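Local atomic coordinates of tudor domain-containing protein 1 (Homo sapiens, PDB entry 5M9N), a protein that probably helps silence transposable elements in the germline through the piRNA pathway, using Tudor domains, one of them in this extended Tudor fragment, to bind arginine-methylated peptides. Residues S22-K27 with I134-L139; P83-I88 with L105-E110; W99-V104 with G116-G121. All coordinates share one frame; numbering follows the deposited sequence.

In the fold
Near the N terminus, residues 22-27 form one half of contact 1, and the chain returns to them at 134-139, closing a loop that holds helix 58-73 and the five-stranded Tudor sheet. Contacts 2 and 3 are nested inside it. Contact 2 sets the loop 83-88, which holds the turn Ala-84 to Asp-87 and leads into strand 88-92, against residues 105-110, closing the short loop of strand 88-92 and the start of strand 99-109. Contact 3, 99-104 with 116-121, closes the hairpin of strands 99-109 and 112-117. Contacts 2 and 3 cross along the chain and share strand 99-109. Ile-88 packs on Pro-26 and Leu-139, and Arg-101 reaches Leu-138.

Contact 1. Residues S22-K27 with I134-L139; sequences SDLIPK and IIPKLL
Ile-134 is the first residue of the 134-139 loop to touch the 22-27 loop, with its CG2 lying 3.9 Å from CD2 of Leu-24. CG1 of Ile-134 is anti to the backbone N (chi1 -158°), which leaves CG2 in the crowded position between N and the carbonyl carbon, and this is the branch that meets the leucine. At Pro-136 the fit is closer: its CB approaches the Asp-23 carbonyl O to 3.5 Å, and its N lies 3.8 Å from Leu-24 CD2, so that one methyl group is packed against both Ile-134 and Pro-136. A short 3-10 segment, 136-138, then brings Leu-139 round to the same leucine. Leu-139 CD1 presses on the Leu-24 backbone, 3.5 Å from its C, and also comes within 3.8 Å of Leu-24 CD2, the two side chains crossing at about a right angle. The polar link is made by water: water 1 accepts from Lys-27 N at 2.9 Å and donates to Leu-139 O at 2.8 Å. The aliphatic part of Lys-27 flanks that carbonyl, its CD 3.6 Å from Leu-139 O. Leu-138 packs on Ser-67, Leu-68 and Tyr-71 of helix 58-73, while Ile-134 touches Cys-90 and both Pro-26 and Leu-139 touch Ile-88, so the two loops lie against strand 88-92 of the Tudor sheet, with Leu-138 turned to the helix.

Contact 2. Residues P83-I88 with L105-E110; sequences PAIGDI and LAYASE
A type II beta turn, Ala-84 to Asp-87, leads into strand 88-92 of the SH3-like Tudor barrel, and its Ile-85 meets strand 99-109 at a classic beta bulge, where Leu-105 and Ala-106 both face Leu-114. The turn is closed by Asp-87 N donating to Ala-84 O at 3.0 Å, with Gly-86 supplying the positive phi of the third position. A second bond braces it: Ala-84 N reaches Asp-87 OD2 at 3.0 Å, approaching from above the carboxylate plane, 74° out of it. Asp-87 OD1 is engaged separately, in a salt bridge with Lys-21. Across the contact, Ile-85 uses both branches. With CG1 beside the backbone N (chi1 -58°), CG2 is left anti to that N and rests 3.6 Å from Leu-105 O. At the end of the longer branch, CD1 lies 3.7 Å from Ala-106 CA. The same methyl meets the Tyr-107 ring at its edge, in the ring plane, 3.7 Å from CD1 of the tyrosine. Beyond it, Tyr-107 OH donates to Pro-83 O at 2.7 Å, in the carbonyl plane and on a lone pair, with a C=O...donor angle of 137°.

Contact 3. Residues W99-V104 with G116-G121; sequences WYRASV and GYVDYG
Arg-101 and Asp-119 form a side-on salt bridge, each carboxylate oxygen receiving one arginine N-H on its syn lone pair. Arg-101 NH2 meets Asp-119 OD1 at 2.9 Å, and Arg-101 NE meets Asp-119 OD2 at 2.9 Å. The arginine chain bends at chi3 (-54°), which turns NE toward the aspartate, and the two flat groups are nearly coplanar (26° apart). Further bonds hold them: Asp-119 OD1 accepts from Gln-144 N, Arg-101 NH1 reaches Leu-138 O and Leu-141 O, and water 2 links Arg-101 N to Asp-119 OD2. Between the backbones, Ser-103 and Gly-116 are an antiparallel hydrogen-bonded pair, Ser-103 N to Gly-116 O at 2.9 Å and Gly-116 N to Ser-103 O at 3.1 Å. Past it, Val-118 N donates to Arg-101 O at 3.1 Å from 39° above the carbonyl plane; water 3 donates to the same oxygen. Val-118 CG2 packs 3.6 Å from Arg-101 CB. On the aromatic side, Tyr-100 CB lies 3.6 Å from Tyr-117 CD1, while the Tyr-100 edge points at the Tyr-120 face in an offset edge-to-face pair, centroids 5.4 Å apart and planes perpendicular. Hydrogen bonds to Asp-96 and Glu-124 hold the hydroxyls of Tyr-100 and Tyr-117. Tyr-100, Tyr-117 and Tyr-120 form an aromatic cluster that packs on a modified side chain of the bound, symmetrically dimethylated E2F peptide, consistent with the aromatic cage by which Tudor domains recognise methylarginine.

Contact 1. Residues S22-K27 with I134-L139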
loop_
_atom_site.group_PDB
_atom_site.type_symbol
_atom_site.label_atom_id
_atom_site.label_comp_id
_atom_site.label_asym_id
_atom_site.label_seq_id
_atom_site.Cartn_x
_atom_site.Cartn_y
_atom_site.Cartn_z
ATOM N N SER A 22 18.725 11.790 6.757
ATOM C CA SER A 22 17.724 12.577 7.488
ATOM C C SER A 22 16.707 13.167 6.534
ATOM O O SER A 22 15.540 13.259 6.864
ATOM C CB SER A 22 18.364 13.728 8.267
ATOM O OG SER A 22 19.219 13.236 9.286
ATOM N N ASP A 23 17.156 13.570 5.353
ATOM C CA ASP A 23 16.255 14.090 4.338
ATOM C C ASP A 23 15.464 13.025 3.558
ATOM O O ASP A 23 14.808 13.381 2.576
ATOM C CB ASP A 23 17.030 14.982 3.344
ATOM C CG ASP A 23 17.749 16.164 4.020
ATOM O OD1 ASP A 23 17.566 16.423 5.240
ATOM O OD2 ASP A 23 18.496 16.848 3.294
ATOM N N LEU A 24 15.491 11.752 3.962
ATOM C CA LEU A 24 14.767 10.706 3.234
ATOM C C LEU A 24 13.535 10.244 3.990
ATOM O O LEU A 24 13.262 9.045 4.099
ATOM C CB LEU A 24 15.686 9.530 2.868
ATOM C CG LEU A 24 16.702 9.867 1.769
ATOM C CD1 LEU A 24 17.530 8.640 1.409
ATOM C CD2 LEU A 24 16.004 10.434 0.520
ATOM N N ILE A 25 12.762 11.224 4.449
ATOM C CA ILE A 25 11.564 10.980 5.249
ATOM C C ILE A 25 10.408 10.883 4.267
ATOM O O ILE A 25 10.105 11.848 3.575
ATOM C CB ILE A 25 11.316 12.121 6.261
ATOM C CG1 ILE A 25 12.502 12.232 7.243
ATOM C CG2 ILE A 25 9.988 11.946 6.996
ATOM C CD1 ILE A 25 12.873 10.954 7.964
ATOM N N PRO A 26 9.791 9.710 4.175
ATOM C CA PRO A 26 8.555 9.677 3.403
ATOM C C PRO A 26 7.413 10.466 4.077
ATOM O O PRO A 26 7.356 10.624 5.293
ATOM C CB PRO A 26 8.244 8.201 3.298
ATOM C CG PRO A 26 8.938 7.552 4.451
ATOM C CD PRO A 26 10.111 8.410 4.805
ATOM N N LYS A 27 6.552 11.013 3.245
ATOM C CA LYS A 27 5.390 11.796 3.676
ATOM C C LYS A 27 4.175 10.875 3.795
ATOM O O LYS A 27 4.147 9.809 3.190
ATOM C CB LYS A 27 5.132 12.915 2.682
ATOM C CG LYS A 27 6.178 14.008 2.719
ATOM C CD LYS A 27 5.974 14.964 1.545
ATOM C CE LYS A 27 6.534 16.344 1.814
ATOM N NZ LYS A 27 8.005 16.271 2.040
ATOM N N ILE A 134 17.260 6.377 -3.703
ATOM C CA ILE A 134 16.267 7.411 -3.996
ATOM C C ILE A 134 16.852 8.745 -3.570
ATOM O O ILE A 134 17.785 8.804 -2.755
ATOM C CB ILE A 134 14.893 7.137 -3.289
ATOM C CG1 ILE A 134 13.728 7.867 -4.011
ATOM C CG2 ILE A 134 14.957 7.463 -1.798
ATOM C CD1 ILE A 134 12.374 7.202 -3.832
ATOM N N ILE A 135 16.297 9.809 -4.123
ATOM C CA ILE A 135 16.615 11.187 -3.701
ATOM C C ILE A 135 15.387 11.884 -3.123
ATOM O O ILE A 135 14.272 11.475 -3.426
ATOM C CB ILE A 135 17.202 11.995 -4.844
ATOM C CG1 ILE A 135 16.274 11.951 -6.050
ATOM C CG2 ILE A 135 18.583 11.443 -5.179
ATOM C CD1 ILE A 135 16.555 13.081 -6.996
ATOM N N PRO A 136 15.580 12.940 -2.304
ATOM C CA PRO A 136 14.440 13.541 -1.602
ATOM C C PRO A 136 13.401 14.172 -2.541
ATOM O O PRO A 136 12.237 14.221 -2.172
ATOM C CB PRO A 136 15.086 14.618 -0.709
ATOM C CG PRO A 136 16.534 14.291 -0.693
ATOM C CD PRO A 136 16.795 13.720 -2.042
ATOM N N LYS A 137 13.790 14.611 -3.737
ATOM C CA LYS A 137 12.782 15.080 -4.705
ATOM C C LYS A 137 11.717 14.014 -4.953
ATOM O O LYS A 137 10.565 14.341 -5.071
ATOM C CB LYS A 137 13.412 15.492 -6.033
ATOM C CG LYS A 137 12.443 16.049 -7.095
ATOM C CD LYS A 137 12.292 17.575 -7.031
ATOM C CE LYS A 137 11.057 18.108 -7.793
ATOM N NZ LYS A 137 10.997 19.606 -7.883
ATOM N N LEU A 138 12.093 12.739 -4.998
ATOM C CA LEU A 138 11.124 11.700 -5.351
ATOM C C LEU A 138 10.236 11.264 -4.181
ATOM O O LEU A 138 9.376 10.408 -4.381
ATOM C CB LEU A 138 11.826 10.506 -5.985
ATOM C CG LEU A 138 12.396 10.788 -7.374
ATOM C CD1 LEU A 138 13.412 9.752 -7.808
ATOM C CD2 LEU A 138 11.245 10.866 -8.378
ATOM N N LEU A 139 10.476 11.822 -2.987
ATOM C CA LEU A 139 9.627 11.647 -1.800
ATOM C C LEU A 139 8.660 12.798 -1.535
ATOM O O LEU A 139 8.057 12.860 -0.472
ATOM C CB LEU A 139 10.506 11.423 -0.536
ATOM C CG LEU A 139 11.416 10.213 -0.555
ATOM C CD1 LEU A 139 12.246 10.136 0.728
ATOM C CD2 LEU A 139 10.565 8.976 -0.685
HETATM O O HOH W 1 6.907 10.480 0.436
#

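Contact 2. Residues P83-I88 with L105-E110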
loop_
_atom_site.group_PDB
_atom_site.type_symbol
_atom_site.label_atom_id
_atom_site.label_comp_id
_atom_site.label_asym_id
_atom_site.label_seq_id
_atom_site.Cartn_x
_atom_site.Cartn_y
_atom_site.Cartn_z
ATOM N N PRO A 83 21.074 -0.828 1.017
ATOM C CA PRO A 83 20.254 -0.028 1.918
ATOM C C PRO A 83 20.083 -0.658 3.294
ATOM O O PRO A 83 20.184 -1.891 3.431
ATOM C CB PRO A 83 18.926 0.061 1.164
ATOM C CG PRO A 83 18.864 -1.174 0.343
ATOM C CD PRO A 83 20.293 -1.352 -0.112
ATOM N N ALA A 84 19.821 0.183 4.292
ATOM C CA ALA A 84 19.573 -0.255 5.633
ATOM C C ALA A 84 18.141 -0.625 5.770
ATOM O O ALA A 84 17.295 -0.152 4.956
ATOM C CB ALA A 84 19.930 0.831 6.658
ATOM N N ILE A 85 17.854 -1.440 6.808
ATOM C CA ILE A 85 16.498 -1.834 7.155
ATOM C C ILE A 85 15.739 -0.574 7.452
ATOM O O ILE A 85 16.222 0.268 8.156
ATOM C CB ILE A 85 16.381 -2.827 8.341
ATOM C CG1 ILE A 85 17.165 -4.128 8.071
ATOM C CG2 ILE A 85 14.909 -3.108 8.679
ATOM C CD1 ILE A 85 17.034 -4.685 6.677
ATOM N N GLY A 86 14.596 -0.427 6.811
ATOM C CA GLY A 86 13.784 0.766 6.936
ATOM C C GLY A 86 14.053 1.932 6.007
ATOM O O GLY A 86 13.407 2.946 6.121
ATOM N N ASP A 87 15.011 1.832 5.108
ATOM C CA ASP A 87 15.275 2.908 4.203
ATOM C C ASP A 87 14.146 2.846 3.160
ATOM O O ASP A 87 13.585 1.778 2.908
ATOM C CB ASP A 87 16.591 2.730 3.448
ATOM C CG ASP A 87 17.795 3.145 4.262
ATOM O OD1 ASP A 87 17.625 3.613 5.398
ATOM O OD2 ASP A 87 18.875 3.014 3.676
ATOM N N ILE A 88 13.853 3.996 2.571
ATOM C CA ILE A 88 13.085 4.017 1.304
ATOM C C ILE A 88 14.099 4.014 0.180
ATOM O O ILE A 88 15.132 4.658 0.281
ATOM C CB ILE A 88 12.178 5.246 1.224
ATOM C CG1 ILE A 88 11.217 5.278 2.415
ATOM C CG2 ILE A 88 11.315 5.204 -0.042
ATOM C CD1 ILE A 88 10.221 4.131 2.457
ATOM N N LEU A 105 12.413 -4.036 4.046
ATOM C CA LEU A 105 11.810 -4.631 5.257
ATOM C C LEU A 105 12.798 -5.557 5.990
ATOM O O LEU A 105 12.761 -5.619 7.162
ATOM C CB LEU A 105 10.521 -5.381 4.971
ATOM C CG LEU A 105 9.438 -4.561 4.206
ATOM C CD1 LEU A 105 8.300 -5.474 3.895
ATOM C CD2 LEU A 105 9.007 -3.406 5.057
ATOM N N ALA A 106 13.688 -6.202 5.251
ATOM C CA ALA A 106 14.556 -7.267 5.763
ATOM C C ALA A 106 15.449 -7.724 4.634
ATOM O O ALA A 106 15.062 -7.689 3.439
ATOM C CB ALA A 106 13.737 -8.455 6.301
ATOM N N TYR A 107 16.655 -8.181 4.979
ATOM C CA TYR A 107 17.438 -8.882 3.981
ATOM C C TYR A 107 17.008 -10.339 3.994
ATOM O O TYR A 107 16.926 -10.974 5.070
ATOM C CB TYR A 107 18.955 -8.730 4.246
ATOM C CG TYR A 107 19.511 -7.493 3.645
ATOM C CD1 TYR A 107 19.165 -6.271 4.145
ATOM C CD2 TYR A 107 20.397 -7.547 2.573
ATOM C CE1 TYR A 107 19.629 -5.087 3.565
ATOM C CE2 TYR A 107 20.902 -6.392 1.997
ATOM C CZ TYR A 107 20.492 -5.146 2.492
ATOM O OH TYR A 107 21.002 -3.956 1.943
ATOM N N ALA A 108 16.748 -10.894 2.814
ATOM C CA ALA A 108 16.466 -12.341 2.668
ATOM C C ALA A 108 17.734 -13.202 2.526
ATOM O O ALA A 108 17.715 -14.381 2.838
ATOM C CB ALA A 108 15.579 -12.601 1.494
ATOM N N SER A 109 18.775 -12.627 1.968
ATOM C CA SER A 109 20.102 -13.261 1.937
ATOM C C SER A 109 21.089 -12.101 1.916
ATOM O O SER A 109 20.724 -10.919 2.056
ATOM C CB SER A 109 20.233 -14.118 0.643
ATOM O OG SER A 109 20.053 -13.300 -0.547
ATOM N N GLU A 110 22.334 -12.408 1.614
ATOM C CA GLU A 110 23.329 -11.368 1.463
ATOM C C GLU A 110 23.072 -10.515 0.261
ATOM O O GLU A 110 23.528 -9.398 0.264
ATOM C CB GLU A 110 24.741 -11.955 1.359
ATOM C CG GLU A 110 25.127 -12.792 2.572
ATOM C CD GLU A 110 25.544 -11.969 3.771
ATOM O OE1 GLU A 110 25.327 -10.749 3.795
ATOM O OE2 GLU A 110 26.178 -12.545 4.702
#

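Contact 3. Residues W99-V104 with G116-G121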
loop_
_atom_site.group_PDB
_atom_site.type_symbol
_atom_site.label_atom_id
_atom_site.label_comp_id
_atom_site.label_asym_id
_atom_site.label_seq_id
_atom_site.Cartn_x
_atom_site.Cartn_y
_atom_site.Cartn_z
ATOM N N TRP A 99 9.899 0.904 -12.074
ATOM C CA TRP A 99 10.487 1.360 -10.849
ATOM C C TRP A 99 9.395 1.959 -9.929
ATOM O O TRP A 99 8.552 2.725 -10.377
ATOM C CB TRP A 99 11.544 2.387 -11.159
ATOM C CG TRP A 99 12.797 1.713 -11.726
ATOM C CD1 TRP A 99 13.137 1.622 -13.067
ATOM C CD2 TRP A 99 13.828 1.053 -11.014
ATOM N NE1 TRP A 99 14.302 0.967 -13.216
ATOM C CE2 TRP A 99 14.768 0.599 -11.982
ATOM C CE3 TRP A 99 14.086 0.812 -9.655
ATOM C CZ2 TRP A 99 15.925 -0.077 -11.638
ATOM C CZ3 TRP A 99 15.232 0.109 -9.308
ATOM C CH2 TRP A 99 16.162 -0.317 -10.305
ATOM N N TYR A 100 9.443 1.575 -8.666
ATOM C CA TYR A 100 8.452 1.956 -7.655
ATOM C C TYR A 100 9.168 2.372 -6.404
ATOM O O TYR A 100 10.321 1.972 -6.207
ATOM C CB TYR A 100 7.498 0.777 -7.402
ATOM C CG TYR A 100 6.614 0.434 -8.589
ATOM C CD1 TYR A 100 5.397 1.036 -8.805
ATOM C CD2 TYR A 100 7.037 -0.485 -9.514
ATOM C CE1 TYR A 100 4.629 0.749 -9.972
ATOM C CE2 TYR A 100 6.308 -0.815 -10.612
ATOM C CZ TYR A 100 5.091 -0.183 -10.858
ATOM O OH TYR A 100 4.441 -0.610 -11.956
ATOM N N ARG A 101 8.481 3.093 -5.523
ATOM C CA ARG A 101 9.030 3.403 -4.198
ATOM C C ARG A 101 8.844 2.222 -3.243
ATOM O O ARG A 101 7.825 1.511 -3.213
ATOM C CB ARG A 101 8.454 4.701 -3.679
ATOM C CG ARG A 101 8.681 5.841 -4.644
ATOM C CD ARG A 101 8.307 7.160 -4.089
ATOM N NE ARG A 101 6.935 7.208 -3.571
ATOM C CZ ARG A 101 6.349 8.306 -3.155
ATOM N NH1 ARG A 101 6.958 9.470 -3.178
ATOM N NH2 ARG A 101 5.131 8.254 -2.696
ATOM N N ALA A 102 9.906 1.919 -2.488
ATOM C CA ALA A 102 9.856 0.718 -1.719
ATOM C C ALA A 102 10.616 0.879 -0.392
ATOM O O ALA A 102 11.620 1.563 -0.349
ATOM C CB ALA A 102 10.429 -0.430 -2.487
ATOM N N SER A 103 10.034 0.300 0.650
ATOM C CA SER A 103 10.645 0.233 1.998
ATOM C C SER A 103 11.432 -1.037 2.123
ATOM O O SER A 103 10.940 -2.084 1.827
ATOM C CB SER A 103 9.533 0.212 3.015
ATOM O OG SER A 103 10.054 0.339 4.300
ATOM N N VAL A 104 12.660 -0.949 2.617
ATOM C CA VAL A 104 13.472 -2.145 2.859
ATOM C C VAL A 104 13.023 -2.856 4.135
ATOM O O VAL A 104 13.189 -2.301 5.206
ATOM C CB VAL A 104 14.927 -1.714 2.953
ATOM C CG1 VAL A 104 15.847 -2.909 3.232
ATOM C CG2 VAL A 104 15.320 -0.981 1.673
ATOM N N GLY A 116 8.621 -3.675 0.604
ATOM C CA GLY A 116 7.184 -3.295 0.505
ATOM C C GLY A 116 6.987 -2.107 -0.407
ATOM O O GLY A 116 7.715 -1.102 -0.297
ATOM N N TYR A 117 6.066 -2.231 -1.359
ATOM C CA TYR A 117 5.815 -1.138 -2.305
ATOM C C TYR A 117 4.926 -0.133 -1.645
ATOM O O TYR A 117 3.720 -0.396 -1.411
ATOM C CB TYR A 117 5.219 -1.659 -3.592
ATOM C CG TYR A 117 6.209 -2.494 -4.377
ATOM C CD1 TYR A 117 7.256 -1.904 -5.052
ATOM C CD2 TYR A 117 6.157 -3.887 -4.352
ATOM C CE1 TYR A 117 8.170 -2.657 -5.753
ATOM C CE2 TYR A 117 7.071 -4.633 -5.043
ATOM C CZ TYR A 117 8.115 -4.022 -5.720
ATOM O OH TYR A 117 9.019 -4.792 -6.449
ATOM N N VAL A 118 5.507 1.001 -1.286
ATOM C CA VAL A 118 4.826 1.897 -0.353
ATOM C C VAL A 118 3.619 2.661 -0.985
ATOM O O VAL A 118 2.795 3.270 -0.315
ATOM C CB VAL A 118 5.760 2.936 0.230
ATOM C CG1 VAL A 118 6.750 2.272 1.149
ATOM C CG2 VAL A 118 6.438 3.789 -0.840
ATOM N N ASP A 119 3.546 2.616 -2.258
ATOM C CA ASP A 119 2.397 3.277 -2.960
ATOM C C ASP A 119 1.302 2.332 -3.366
ATOM O O ASP A 119 0.212 2.797 -3.899
ATOM C CB ASP A 119 2.980 3.991 -4.145
ATOM C CG ASP A 119 3.800 5.161 -3.750
ATOM O OD1 ASP A 119 3.355 5.983 -2.872
ATOM O OD2 ASP A 119 4.855 5.291 -4.390
ATOM N N TYR A 120 1.499 1.033 -3.097
ATOM C CA TYR A 120 0.609 -0.011 -3.601
ATOM C C TYR A 120 0.228 -0.999 -2.552
ATOM O O TYR A 120 -0.903 -1.494 -2.580
ATOM C CB TYR A 120 1.163 -0.752 -4.862
ATOM C CG TYR A 120 1.216 0.121 -6.041
ATOM C CD1 TYR A 120 2.281 0.995 -6.218
ATOM C CD2 TYR A 120 0.179 0.131 -6.982
ATOM C CE1 TYR A 120 2.333 1.861 -7.251
ATOM C CE2 TYR A 120 0.196 1.031 -8.049
ATOM C CZ TYR A 120 1.283 1.875 -8.181
ATOM O OH TYR A 120 1.404 2.810 -9.159
ATOM N N GLY A 121 1.155 -1.382 -1.670
ATOM C CA GLY A 121 0.860 -2.257 -0.595
ATOM C C GLY A 121 1.289 -3.690 -0.698
ATOM O O GLY A 121 1.251 -4.440 0.320
HETATM O O HOH W 2 6.003 3.803 -6.348
HETATM O O HOH W 3 5.409 1.611 -4.288
#